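Local coordinates for DNA damage response protein Rtt109, putative (Neosartorya fumigata, PDB 5ZB9) that probably transfers acetyl groups from acetyl-CoA to lysine side chains of histone H3, a step linked to DNA replication and the DNA damage response, at residues Thr88-Lys93 against Ser137-Ala142; Leu207-Cys212 against Gly313-Phe318; Asn237-His242 against Leu255-Pro260. One frame throughout, in Å; residues are numbered along the deposited sequence.

Interaction 1: Thr88-Lys93 against Ser137-Ala142; sequences TIFVSK and SLFARA. With GOL (glycerol), chain B.
I89 and V91 grip the backbone of S137 from neighbouring positions on their strand. S137 N donates to I89 O at 2.8 Å, V91 N donates to S137 O at 3.1 Å, and both N-H bonds are close to straight (162° at the hydrogen). S137 O also receives a CA-H...O contact from F90 CA at 3.3 Å, so this one carbonyl is approached twice from strand 88-93. The S137 hydroxyl turns to L319 O of the next strand instead.

These bonds pair the two strands of a beta-alpha-beta crossover, strand 86-96, helix 111-127 and strand 133-140, a parallel pairing within the mixed sheet. The segments splay by 30°, and past V91 a glycerol, probably from the crystallisation liquor, bridges the strands. Its O3 accepts from F139 N at 3.0 Å and lies 2.7 Å from V91 O, while O1 donates to F139 O and O2 to S92 O. A94, which binds CoA in another structure of this protein (none is bound here), has its side chain about 5 Å from that of V91.

Among the apolar contacts, V91 CB and L138 CB meet at 4.0 Å, with the two side chains side by side and pointing the same way. On the other face, F139 CE1 comes to the edge of the F90 ring, near its plane, 4.1 Å from F90 CZ. Glycerol C3 rests over the centre of the F139 ring.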
loop_
_atom_site.group_PDB
_atom_site.type_symbol
_atom_site.label_atom_id
_atom_site.label_comp_id
_atom_site.label_asym_id
_atom_site.label_seq_id
_atom_site.Cartn_x
_atom_site.Cartn_y
_atom_site.Cartn_z
ATOM N N THR A 88 4.414 8.372 -0.831
ATOM C CA THR A 88 3.667 7.323 -0.154
ATOM C C THR A 88 3.099 6.330 -1.144
ATOM O O THR A 88 2.306 6.684 -2.009
ATOM C CB THR A 88 2.523 7.895 0.696
ATOM O OG1 THR A 88 3.067 8.776 1.683
ATOM C CG2 THR A 88 1.774 6.769 1.398
ATOM N N ILE A 89 3.513 5.079 -1.003
ATOM C CA ILE A 89 2.972 4.002 -1.806
ATOM C C ILE A 89 1.948 3.197 -0.992
ATOM O O ILE A 89 2.301 2.451 -0.074
ATOM C CB ILE A 89 4.092 3.107 -2.320
ATOM C CG1 ILE A 89 5.065 3.943 -3.164
ATOM C CG2 ILE A 89 3.532 1.967 -3.143
ATOM C CD1 ILE A 89 6.186 3.141 -3.761
ATOM N N PHE A 90 0.671 3.374 -1.327
ATOM C CA PHE A 90 -0.413 2.800 -0.542
ATOM C C PHE A 90 -1.178 1.739 -1.310
ATOM O O PHE A 90 -1.626 1.980 -2.431
ATOM C CB PHE A 90 -1.383 3.897 -0.088
ATOM C CG PHE A 90 -2.615 3.372 0.587
ATOM C CD1 PHE A 90 -2.552 2.864 1.873
ATOM C CD2 PHE A 90 -3.837 3.385 -0.066
ATOM C CE1 PHE A 90 -3.693 2.373 2.502
ATOM C CE2 PHE A 90 -4.979 2.897 0.555
ATOM C CZ PHE A 90 -4.906 2.390 1.841
ATOM N N VAL A 91 -1.329 0.566 -0.701
ATOM C CA VAL A 91 -2.113 -0.511 -1.299
ATOM C C VAL A 91 -3.589 -0.287 -0.986
ATOM O O VAL A 91 -3.977 -0.268 0.180
ATOM C CB VAL A 91 -1.682 -1.892 -0.773
ATOM C CG1 VAL A 91 -2.430 -2.999 -1.507
ATOM C CG2 VAL A 91 -0.173 -2.061 -0.896
ATOM N N SER A 92 -4.410 -0.103 -2.014
ATOM C CA SER A 92 -5.816 0.181 -1.782
ATOM C C SER A 92 -6.677 -1.054 -1.972
ATOM O O SER A 92 -7.702 -1.203 -1.314
ATOM C CB SER A 92 -6.300 1.300 -2.700
ATOM O OG SER A 92 -6.041 0.990 -4.055
ATOM N N LYS A 93 -6.251 -1.948 -2.859
ATOM C CA LYS A 93 -7.030 -3.142 -3.190
ATOM C C LYS A 93 -6.123 -4.320 -3.508
ATOM O O LYS A 93 -5.070 -4.160 -4.129
ATOM C CB LYS A 93 -7.952 -2.877 -4.395
ATOM C CG LYS A 93 -9.058 -1.865 -4.159
ATOM C CD LYS A 93 -9.647 -1.347 -5.476
ATOM C CE LYS A 93 -10.605 -0.190 -5.210
ATOM N NZ LYS A 93 -10.869 0.636 -6.418
ATOM N N SER A 137 2.686 1.711 2.597
ATOM C CA SER A 137 1.692 1.607 3.639
ATOM C C SER A 137 0.474 0.806 3.186
ATOM O O SER A 137 0.168 0.729 1.996
ATOM C CB SER A 137 1.271 3.013 4.094
ATOM O OG SER A 137 0.388 2.955 5.208
ATOM N N LEU A 138 -0.221 0.221 4.156
ATOM C CA LEU A 138 -1.431 -0.553 3.900
ATOM C C LEU A 138 -2.132 -0.850 5.216
ATOM O O LEU A 138 -1.511 -0.796 6.277
ATOM C CB LEU A 138 -1.099 -1.864 3.175
ATOM C CG LEU A 138 -0.243 -2.876 3.949
ATOM C CD1 LEU A 138 -1.081 -3.819 4.839
ATOM C CD2 LEU A 138 0.636 -3.672 2.999
ATOM N N PHE A 139 -3.414 -1.182 5.152
ATOM C CA PHE A 139 -4.079 -1.757 6.311
ATOM C C PHE A 139 -4.491 -3.177 5.952
ATOM O O PHE A 139 -4.841 -3.455 4.813
ATOM C CB PHE A 139 -5.275 -0.905 6.771
ATOM C CG PHE A 139 -6.423 -0.862 5.802
ATOM C CD1 PHE A 139 -6.526 0.164 4.872
ATOM C CD2 PHE A 139 -7.426 -1.828 5.841
ATOM C CE1 PHE A 139 -7.602 0.217 3.981
ATOM C CE2 PHE A 139 -8.502 -1.782 4.949
ATOM C CZ PHE A 139 -8.587 -0.761 4.026
ATOM N N ALA A 140 -4.416 -4.082 6.917
ATOM C CA ALA A 140 -4.686 -5.487 6.646
ATOM C C ALA A 140 -5.912 -5.954 7.405
ATOM O O ALA A 140 -5.954 -5.869 8.630
ATOM C CB ALA A 140 -3.487 -6.341 7.012
ATOM N N ARG A 141 -6.907 -6.438 6.667
ATOM C CA ARG A 141 -8.106 -7.024 7.258
ATOM C C ARG A 141 -8.894 -7.775 6.194
ATOM O O ARG A 141 -8.902 -7.382 5.029
ATOM C CB ARG A 141 -8.981 -5.952 7.906
ATOM C CG ARG A 141 -9.648 -4.996 6.928
ATOM C CD ARG A 141 -10.382 -3.885 7.672
ATOM N NE ARG A 141 -11.415 -4.439 8.535
ATOM C CZ ARG A 141 -12.710 -4.451 8.239
ATOM N NH1 ARG A 141 -13.133 -3.915 7.103
ATOM N NH2 ARG A 141 -13.581 -4.989 9.086
ATOM N N ALA A 142 -9.533 -8.870 6.591
ATOM C CA ALA A 142 -10.435 -9.590 5.693
ATOM C C ALA A 142 -11.682 -8.756 5.444
ATOM O O ALA A 142 -12.265 -8.216 6.383
ATOM C CB ALA A 142 -10.803 -10.939 6.275
HETATM C C1 GOL B . -4.955 -4.250 1.485
HETATM O O1 GOL B . -5.607 -5.044 2.463
HETATM C C2 GOL B . -5.848 -3.109 1.003
HETATM O O2 GOL B . -7.142 -3.591 0.737
HETATM C C3 GOL B . -5.957 -2.041 2.081
HETATM O O3 GOL B . -4.678 -1.564 2.446
#

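Interaction 2: Leu207-Cys212 against Gly313-Phe318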
loop_
_atom_site.group_PDB
_atom_site.type_symbol
_atom_site.label_atom_id
_atom_site.label_comp_id
_atom_site.label_asym_id
_atom_site.label_seq_id
_atom_site.Cartn_x
_atom_site.Cartn_y
_atom_site.Cartn_z
ATOM N N LEU A 207 4.496 -1.709 12.629
ATOM C CA LEU A 207 3.213 -2.388 12.647
ATOM C C LEU A 207 2.441 -2.066 13.912
ATOM O O LEU A 207 2.986 -2.119 15.011
ATOM C CB LEU A 207 3.399 -3.902 12.527
ATOM C CG LEU A 207 2.093 -4.696 12.655
ATOM C CD1 LEU A 207 1.203 -4.469 11.439
ATOM C CD2 LEU A 207 2.334 -6.190 12.908
ATOM N N ILE A 208 1.168 -1.725 13.748
ATOM C CA ILE A 208 0.271 -1.549 14.878
ATOM C C ILE A 208 -1.017 -2.340 14.663
ATOM O O ILE A 208 -1.666 -2.228 13.625
ATOM C CB ILE A 208 -0.071 -0.069 15.107
ATOM C CG1 ILE A 208 1.096 0.642 15.794
ATOM C CG2 ILE A 208 -1.316 0.067 15.972
ATOM C CD1 ILE A 208 0.759 2.070 16.189
ATOM N N VAL A 209 -1.368 -3.155 15.647
ATOM C CA VAL A 209 -2.623 -3.882 15.633
ATOM C C VAL A 209 -3.389 -3.536 16.895
ATOM O O VAL A 209 -3.188 -4.168 17.927
ATOM C CB VAL A 209 -2.397 -5.401 15.565
ATOM C CG1 VAL A 209 -3.719 -6.136 15.391
ATOM C CG2 VAL A 209 -1.430 -5.740 14.444
ATOM N N PRO A 210 -4.254 -2.515 16.821
ATOM C CA PRO A 210 -5.000 -2.034 17.996
ATOM C C PRO A 210 -5.734 -3.173 18.695
ATOM O O PRO A 210 -6.421 -3.950 18.027
ATOM C CB PRO A 210 -5.990 -1.024 17.402
ATOM C CG PRO A 210 -5.375 -0.610 16.099
ATOM C CD PRO A 210 -4.662 -1.829 15.583
ATOM N N GLY A 211 -5.567 -3.282 20.011
ATOM C CA GLY A 211 -6.150 -4.374 20.770
ATOM C C GLY A 211 -5.109 -5.414 21.150
ATOM O O GLY A 211 -5.331 -6.235 22.036
ATOM N N CYS A 212 -3.966 -5.385 20.477
ATOM C CA CYS A 212 -2.906 -6.343 20.746
ATOM C C CYS A 212 -1.732 -5.651 21.402
ATOM O O CYS A 212 -1.291 -4.600 20.937
ATOM C CB CYS A 212 -2.450 -7.033 19.456
ATOM S SG CYS A 212 -3.695 -8.082 18.673
ATOM N N GLY A 313 -13.944 -9.905 17.884
ATOM C CA GLY A 313 -13.191 -10.887 17.129
ATOM C C GLY A 313 -12.548 -10.385 15.852
ATOM O O GLY A 313 -11.787 -11.116 15.225
ATOM N N ARG A 314 -12.845 -9.149 15.452
ATOM C CA ARG A 314 -12.213 -8.569 14.269
ATOM C C ARG A 314 -10.888 -7.872 14.611
ATOM O O ARG A 314 -10.741 -7.285 15.681
ATOM C CB ARG A 314 -13.157 -7.576 13.582
ATOM C CG ARG A 314 -14.473 -8.173 13.096
ATOM C CD ARG A 314 -14.259 -9.398 12.211
ATOM N NE ARG A 314 -13.318 -9.150 11.124
ATOM C CZ ARG A 314 -13.659 -8.712 9.915
ATOM N NH1 ARG A 314 -14.932 -8.470 9.630
ATOM N NH2 ARG A 314 -12.723 -8.512 8.992
ATOM N N LEU A 315 -9.919 -7.951 13.707
ATOM C CA LEU A 315 -8.692 -7.174 13.849
ATOM C C LEU A 315 -8.336 -6.494 12.533
ATOM O O LEU A 315 -8.718 -6.957 11.460
ATOM C CB LEU A 315 -7.522 -8.053 14.301
ATOM C CG LEU A 315 -7.555 -8.689 15.693
ATOM C CD1 LEU A 315 -6.361 -9.617 15.884
ATOM C CD2 LEU A 315 -7.592 -7.619 16.782
ATOM N N VAL A 316 -7.620 -5.380 12.627
ATOM C CA VAL A 316 -6.979 -4.793 11.463
ATOM C C VAL A 316 -5.560 -4.406 11.853
ATOM O O VAL A 316 -5.310 -3.941 12.965
ATOM C CB VAL A 316 -7.769 -3.574 10.908
ATOM C CG1 VAL A 316 -8.313 -2.728 12.028
ATOM C CG2 VAL A 316 -6.911 -2.738 9.982
ATOM N N GLY A 317 -4.616 -4.655 10.959
ATOM C CA GLY A 317 -3.249 -4.236 11.192
ATOM C C GLY A 317 -2.902 -3.060 10.299
ATOM O O GLY A 317 -3.304 -3.015 9.134
ATOM N N PHE A 318 -2.159 -2.104 10.839
ATOM C CA PHE A 318 -1.690 -0.982 10.049
ATOM C C PHE A 318 -0.188 -1.066 9.893
ATOM O O PHE A 318 0.545 -1.194 10.871
ATOM C CB PHE A 318 -2.103 0.340 10.689
ATOM C CG PHE A 318 -3.579 0.456 10.909
ATOM C CD1 PHE A 318 -4.420 0.796 9.867
ATOM C CD2 PHE A 318 -4.131 0.204 12.152
ATOM C CE1 PHE A 318 -5.783 0.891 10.056
ATOM C CE2 PHE A 318 -5.501 0.304 12.350
ATOM C CZ PHE A 318 -6.327 0.649 11.295
HETATM O O HOH W 1 -7.135 -4.346 15.404
#
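P210 meets the F318 ring at its edge: P210 CG lies in the ring plane, 3.9 Å from F318 CE2, and the two side chains cross at about a right angle. One face of the same ring carries V316 CG2, 3.6 Å above the plane and offset toward the rim. M304 of helix 297-304 packs on both P210 and F318.

On the backbone, I208 and F318 form an antiparallel hydrogen-bonded pair, with their side chains on the same face of the sheet. I208 N donates to F318 O at 3.0 Å, and F318 N returns a nearly straight bond (174°) to I208 O at 2.8 Å. L207 CD1 reaches F318 O at 3.4 Å, and V209 CG1 lies against V316 O at 3.6 Å.

Farther out the chains part and a water takes over, donating to P210 O at 2.7 Å and accepting from V316 N. L315 covers this end: L315 CD1 packs on C212 SG at 4.2 Å and L315 CD2 lies near P210 O. Here strand 202-208 leaves the sheet through a type II beta turn, V209 to C212, closed by C212 N on V209 O and with the Pro-Gly pair classic for such turns at its centre.

Interaction 3: Asn237-His242 against Leu255-Pro260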
loop_
_atom_site.group_PDB
_atom_site.type_symbol
_atom_site.label_atom_id
_atom_site.label_comp_id
_atom_site.label_asym_id
_atom_site.label_seq_id
_atom_site.Cartn_x
_atom_site.Cartn_y
_atom_site.Cartn_z
ATOM N N ASN A 237 6.842 -2.330 16.863
ATOM C CA ASN A 237 5.433 -2.167 17.185
ATOM C C ASN A 237 5.132 -0.726 17.582
ATOM O O ASN A 237 4.905 -0.435 18.749
ATOM C CB ASN A 237 5.027 -3.135 18.305
ATOM C CG ASN A 237 3.565 -2.989 18.721
ATOM O OD1 ASN A 237 3.217 -3.234 19.877
ATOM N ND2 ASN A 237 2.709 -2.579 17.788
ATOM N N SER A 238 5.132 0.178 16.612
ATOM C CA SER A 238 4.754 1.561 16.882
ATOM C C SER A 238 4.419 2.321 15.604
ATOM O O SER A 238 4.504 1.781 14.506
ATOM C CB SER A 238 5.872 2.284 17.644
ATOM O OG SER A 238 7.116 2.124 16.988
ATOM N N TYR A 239 4.026 3.579 15.767
ATOM C CA TYR A 239 3.732 4.461 14.652
ATOM C C TYR A 239 4.870 5.468 14.474
ATOM O O TYR A 239 5.204 6.199 15.403
ATOM C CB TYR A 239 2.404 5.173 14.892
ATOM C CG TYR A 239 2.041 6.210 13.850
ATOM C CD1 TYR A 239 1.781 5.843 12.539
ATOM C CD2 TYR A 239 1.925 7.550 14.189
ATOM C CE1 TYR A 239 1.436 6.785 11.594
ATOM C CE2 TYR A 239 1.579 8.498 13.250
ATOM C CZ TYR A 239 1.336 8.112 11.957
ATOM O OH TYR A 239 0.998 9.053 11.016
ATOM N N PRO A 240 5.470 5.505 13.275
ATOM C CA PRO A 240 6.670 6.309 13.010
ATOM C C PRO A 240 6.358 7.797 12.893
ATOM O O PRO A 240 6.656 8.399 11.860
ATOM C CB PRO A 240 7.166 5.752 11.675
ATOM C CG PRO A 240 5.892 5.368 10.969
ATOM C CD PRO A 240 4.992 4.820 12.060
ATOM N N LEU A 241 5.775 8.363 13.947
ATOM C CA LEU A 241 5.290 9.745 13.968
ATOM C C LEU A 241 6.300 10.801 13.510
ATOM O O LEU A 241 5.984 11.648 12.680
ATOM C CB LEU A 241 4.817 10.092 15.377
ATOM C CG LEU A 241 4.456 11.554 15.621
ATOM C CD1 LEU A 241 3.260 11.982 14.768
ATOM C CD2 LEU A 241 4.183 11.758 17.090
ATOM N N HIS A 242 7.512 10.747 14.047
ATOM C CA HIS A 242 8.496 11.786 13.776
ATOM C C HIS A 242 9.066 11.732 12.368
ATOM O O HIS A 242 9.623 12.719 11.894
ATOM C CB HIS A 242 9.613 11.720 14.817
ATOM C CG HIS A 242 9.140 12.069 16.192
ATOM N ND1 HIS A 242 8.714 11.120 17.098
ATOM C CD2 HIS A 242 8.955 13.269 16.790
ATOM C CE1 HIS A 242 8.319 11.720 18.207
ATOM N NE2 HIS A 242 8.451 13.024 18.046
ATOM N N LEU A 255 -1.999 14.186 12.597
ATOM C CA LEU A 255 -0.842 13.314 12.719
ATOM C C LEU A 255 -1.040 11.938 12.081
ATOM O O LEU A 255 -0.100 11.160 12.008
ATOM C CB LEU A 255 -0.481 13.157 14.195
ATOM C CG LEU A 255 -0.260 14.489 14.918
ATOM C CD1 LEU A 255 0.186 14.270 16.360
ATOM C CD2 LEU A 255 0.739 15.360 14.162
ATOM N N VAL A 256 -2.259 11.650 11.625
ATOM C CA VAL A 256 -2.602 10.350 11.037
ATOM C C VAL A 256 -3.002 10.474 9.563
ATOM O O VAL A 256 -3.801 11.333 9.210
ATOM C CB VAL A 256 -3.754 9.692 11.808
ATOM C CG1 VAL A 256 -4.049 8.311 11.257
ATOM C CG2 VAL A 256 -3.423 9.620 13.287
ATOM N N PRO A 257 -2.451 9.617 8.691
ATOM C CA PRO A 257 -2.777 9.789 7.270
ATOM C C PRO A 257 -4.173 9.276 6.916
ATOM O O PRO A 257 -4.625 8.287 7.479
ATOM C CB PRO A 257 -1.693 8.969 6.566
ATOM C CG PRO A 257 -1.332 7.911 7.555
ATOM C CD PRO A 257 -1.484 8.526 8.916
ATOM N N ARG A 258 -4.842 9.943 5.983
ATOM C CA ARG A 258 -6.212 9.591 5.623
ATOM C C ARG A 258 -6.309 8.924 4.246
ATOM O O ARG A 258 -6.343 9.595 3.220
ATOM C CB ARG A 258 -7.091 10.843 5.681
ATOM C CG ARG A 258 -7.197 11.423 7.091
ATOM C CD ARG A 258 -7.412 12.928 7.102
ATOM N NE ARG A 258 -7.434 13.463 8.465
ATOM C CZ ARG A 258 -8.544 13.699 9.159
ATOM N NH1 ARG A 258 -9.734 13.455 8.622
ATOM N NH2 ARG A 258 -8.465 14.176 10.393
ATOM N N PHE A 259 -6.351 7.594 4.242
ATOM C CA PHE A 259 -6.422 6.803 3.015
ATOM C C PHE A 259 -7.861 6.376 2.715
ATOM O O PHE A 259 -8.686 6.316 3.629
ATOM C CB PHE A 259 -5.527 5.561 3.134
ATOM C CG PHE A 259 -4.066 5.870 3.260
ATOM C CD1 PHE A 259 -3.354 6.375 2.180
ATOM C CD2 PHE A 259 -3.396 5.641 4.453
ATOM C CE1 PHE A 259 -2.002 6.660 2.289
ATOM C CE2 PHE A 259 -2.039 5.920 4.571
ATOM C CZ PHE A 259 -1.341 6.431 3.485
ATOM N N PRO A 260 -8.162 6.068 1.437
ATOM C CA PRO A 260 -9.482 5.561 1.024
ATOM C C PRO A 260 -9.890 4.264 1.725
ATOM O O PRO A 260 -9.084 3.333 1.804
ATOM C CB PRO A 260 -9.315 5.293 -0.472
ATOM C CG PRO A 260 -8.116 6.030 -0.885
ATOM C CD PRO A 260 -7.239 6.201 0.296
#
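Y239 reaches L255 with its phenol oxygen: Y239 OH donates to L255 O at 2.6 Å, coming in within the carbonyl plane at a C=O...donor angle of 151°. The carbonyl oxygen in turn lies near the plane of the ring, at its edge, 3.4 Å from Y239 CE2. The tip of the tyrosine also meets the tip of P257, whose CD stands 3.3 Å from Y239 OH and 4.2 Å from Y239 CZ. The hydroxyl bonds the backbone, while the ring carbon that bears it packs on the proline.

Beside it, L241 and L255 cross obliquely. L241 CD1 touches L255 CB at 4.0 Å and L255 CD1 at 4.1 Å.

CB of Y239 points toward 255-260, and CG stands anti to the backbone N (chi1 175°). Outside the two segments, W320 meets the ring edge-to-face, and I208 touches it from strand 202-208. L297 of helix 297-304 packs against Y239, L241 and V256, drawing both segments onto one helix.

The backbone between the two contacting side chains of 237-242 is folded tightly: L241 N donates to Y239 O at 2.7 Å across P240. That proline, the N-cap residue of helix 241-244, is the centre of an inverse gamma turn leading into the helix, and the residues on either side of it, Y239 and L241, join this helix entry to the irregular 255-260 chain, away from the CoA-binding residues.

Interactions 1 and 2 belong to one mixed sheet, and their centres lie about 14 Å apart. Strand 317-324 runs between strands 133-140 and 202-208, so the parallel pairing of interaction 1 passes to the antiparallel pairing of interaction 2, and A140 N bonding to G317 O joins them directly. The centre of interaction 3 is about 13 Å from that of interaction 1 and about 14 Å from that of interaction 2. Along the chain, interaction 1 closes first, and both segments of interaction 3 then fall between those of interaction 2. The F259-F90 stack and the N237-L207 bond tie the 237-260 region to the sheet, whose strand 86-96 holds the CoA-binding residues A94 and S96.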